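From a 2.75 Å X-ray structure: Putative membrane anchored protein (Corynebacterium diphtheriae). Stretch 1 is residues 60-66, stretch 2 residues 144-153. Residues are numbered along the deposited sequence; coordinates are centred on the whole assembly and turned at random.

Stretch 1, residues 60-66: KAGTGFD
Stretch 2 144-153: LQALTEGTLT

The two stretches pair through one antiparallel bridge, Phe-65 with Leu-144, and a turn, burying 437 Å² in total; touching residues lie at least 79 positions apart in the chain. Stretch 1 opens with a type II turn from Lys-60 to Thr-63, closed by Thr-63 N to Lys-60 O (3.0 Å); Gly-62 (phi/psi 81/-3) takes the positive phi that favours glycine. It then extends through Phe-65 (-158/164) alongside strand 144-146, the axes approaching to 4.7 Å with N-to-C directions 130° apart.

Backbone hydrogen bonds set the register. Phe-65 and Leu-144 (CA-CA 5.5 Å) form a reciprocal pair, Phe-65 N to Leu-144 O at 2.8 Å and Leu-144 N to Phe-65 O at 2.9 Å. At the turn, Gly-62 N donates to Ala-146 O (2.6 Å, 159°). The two stretch 2 carbonyls also receive a CA-H...O contact each: Gly-64 CA to Leu-144 O and Ala-61 CA to Ala-146 O, both 3.4 Å.

Apolar packing centres on Phe-65 (chi1 63°, chi2 94°), which shares a sheet face with Leu-144 (mt). The end of the side chain comes nearer to stretch 2, placing Phe-65 CZ 4.0 Å from Leu-144 CB and 4.2 Å from CD1 of Leu-152 (mt), so ring and leucines are buried together as apolar surface; Ala-146 N lies at the ring edge.

Van der Waals contacts join side-chain carbons to backbone carbonyls: Ala-61 CB lies 3.5 Å from Leu-147 O, and CB of Gln-145 (chi1 p, chi2 t), which points to the other face, 3.5 Å from Thr-63 O.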

# COMPACT_ATOMS: atom_id res chain seq x y z
N LYS B 60 0.12 -11.04 -9.96
CA LYS B 60 -0.32 -9.78 -10.54
C LYS B 60 -0.42 -9.83 -12.06
O LYS B 60 0.35 -10.54 -12.72
CB LYS B 60 0.55 -8.62 -10.04
CG LYS B 60 1.96 -9.04 -9.67
CD LYS B 60 2.60 -8.06 -8.68
CE LYS B 60 2.34 -8.44 -7.22
NZ LYS B 60 3.27 -7.74 -6.31
N ALA B 61 -1.39 -9.10 -12.60
CA ALA B 61 -1.59 -8.99 -14.03
C ALA B 61 -0.28 -8.60 -14.71
O ALA B 61 0.45 -7.72 -14.24
CB ALA B 61 -2.67 -7.98 -14.35
N GLY B 62 0.01 -9.27 -15.82
CA GLY B 62 1.20 -8.96 -16.60
C GLY B 62 2.48 -9.56 -16.05
O GLY B 62 3.55 -9.41 -16.66
N THR B 63 2.40 -10.23 -14.90
CA THR B 63 3.54 -10.97 -14.34
C THR B 63 3.41 -12.47 -14.64
O THR B 63 2.40 -13.09 -14.31
CB THR B 63 3.73 -10.73 -12.82
OG1 THR B 63 4.23 -9.40 -12.61
CG2 THR B 63 4.71 -11.72 -12.20
N GLY B 64 4.44 -13.02 -15.28
CA GLY B 64 4.54 -14.43 -15.56
C GLY B 64 4.59 -15.28 -14.30
O GLY B 64 5.10 -14.84 -13.27
N PHE B 65 4.05 -16.49 -14.39
CA PHE B 65 4.06 -17.46 -13.29
C PHE B 65 3.90 -18.89 -13.80
O PHE B 65 3.46 -19.10 -14.93
CB PHE B 65 2.97 -17.12 -12.25
CG PHE B 65 1.57 -17.19 -12.80
CD1 PHE B 65 0.82 -18.37 -12.66
CD2 PHE B 65 1.00 -16.10 -13.44
CE1 PHE B 65 -0.47 -18.44 -13.15
CE2 PHE B 65 -0.30 -16.16 -13.94
CZ PHE B 65 -1.04 -17.33 -13.79
N ASP B 66 4.22 -19.85 -12.95
CA ASP B 66 4.30 -21.25 -13.32
C ASP B 66 3.20 -22.10 -12.70
O ASP B 66 2.95 -22.02 -11.50
CB ASP B 66 5.67 -21.81 -12.91
CG ASP B 66 6.81 -21.09 -13.58
OD1 ASP B 66 6.85 -21.12 -14.83
OD2 ASP B 66 7.66 -20.48 -12.89
N LEU B 144 2.23 -18.98 -17.55
CA LEU B 144 1.15 -18.10 -17.95
C LEU B 144 1.35 -16.73 -17.32
O LEU B 144 2.06 -16.58 -16.32
CB LEU B 144 -0.18 -18.67 -17.48
CG LEU B 144 -0.55 -20.14 -17.80
CD1 LEU B 144 -1.58 -20.67 -16.81
CD2 LEU B 144 -1.06 -20.29 -19.21
N GLN B 145 0.72 -15.71 -17.92
CA GLN B 145 0.49 -14.46 -17.22
C GLN B 145 -0.98 -14.05 -17.34
O GLN B 145 -1.63 -14.34 -18.35
CB GLN B 145 1.44 -13.35 -17.69
CG GLN B 145 1.49 -13.15 -19.19
CD GLN B 145 2.40 -11.99 -19.59
OE1 GLN B 145 3.62 -12.05 -19.40
NE2 GLN B 145 1.81 -10.93 -20.14
N ALA B 146 -1.50 -13.40 -16.31
CA ALA B 146 -2.86 -12.89 -16.33
C ALA B 146 -2.87 -11.51 -16.97
O ALA B 146 -1.90 -10.76 -16.87
CB ALA B 146 -3.41 -12.83 -14.96
N LEU B 147 -3.97 -11.17 -17.64
CA LEU B 147 -4.02 -9.97 -18.47
C LEU B 147 -4.42 -8.75 -17.68
O LEU B 147 -3.73 -7.73 -17.71
CB LEU B 147 -4.98 -10.16 -19.65
CG LEU B 147 -4.92 -11.47 -20.42
CD1 LEU B 147 -5.89 -11.45 -21.58
CD2 LEU B 147 -3.52 -11.75 -20.89
N THR B 148 -5.54 -8.87 -16.97
CA THR B 148 -6.06 -7.80 -16.12
C THR B 148 -6.50 -8.38 -14.77
O THR B 148 -6.83 -9.57 -14.69
CB THR B 148 -7.26 -7.08 -16.78
OG1 THR B 148 -8.25 -8.04 -17.16
CG2 THR B 148 -6.81 -6.30 -18.02
N GLU B 149 -6.49 -7.54 -13.74
CA GLU B 149 -6.79 -7.97 -12.36
C GLU B 149 -8.12 -8.72 -12.23
O GLU B 149 -9.03 -8.55 -13.04
CB GLU B 149 -6.78 -6.76 -11.41
CG GLU B 149 -7.98 -5.80 -11.58
CD GLU B 149 -7.98 -4.63 -10.59
OE1 GLU B 149 -6.96 -4.39 -9.91
OE2 GLU B 149 -9.03 -3.94 -10.50
N GLY B 150 -8.23 -9.56 -11.20
CA GLY B 150 -9.44 -10.33 -10.98
C GLY B 150 -9.22 -11.74 -10.48
O GLY B 150 -8.50 -11.97 -9.51
N THR B 151 -9.87 -12.70 -11.14
CA THR B 151 -9.89 -14.08 -10.67
C THR B 151 -9.69 -15.04 -11.83
O THR B 151 -10.21 -14.81 -12.92
CB THR B 151 -11.22 -14.43 -9.97
OG1 THR B 151 -11.55 -13.41 -9.02
CG2 THR B 151 -11.14 -15.76 -9.24
N LEU B 152 -8.93 -16.10 -11.59
CA LEU B 152 -8.72 -17.14 -12.59
C LEU B 152 -9.35 -18.42 -12.08
O LEU B 152 -9.09 -18.82 -10.94
CB LEU B 152 -7.24 -17.37 -12.82
CG LEU B 152 -6.60 -16.21 -13.56
CD1 LEU B 152 -5.13 -16.48 -13.79
CD2 LEU B 152 -7.32 -15.97 -14.86
N THR B 153 -10.16 -19.05 -12.93
CA THR B 153 -10.84 -20.29 -12.55
C THR B 153 -10.63 -21.39 -13.59
O THR B 153 -10.98 -21.25 -14.77
CB THR B 153 -12.35 -20.08 -12.26
OG1 THR B 153 -12.52 -18.91 -11.45
CG2 THR B 153 -12.91 -21.27 -11.52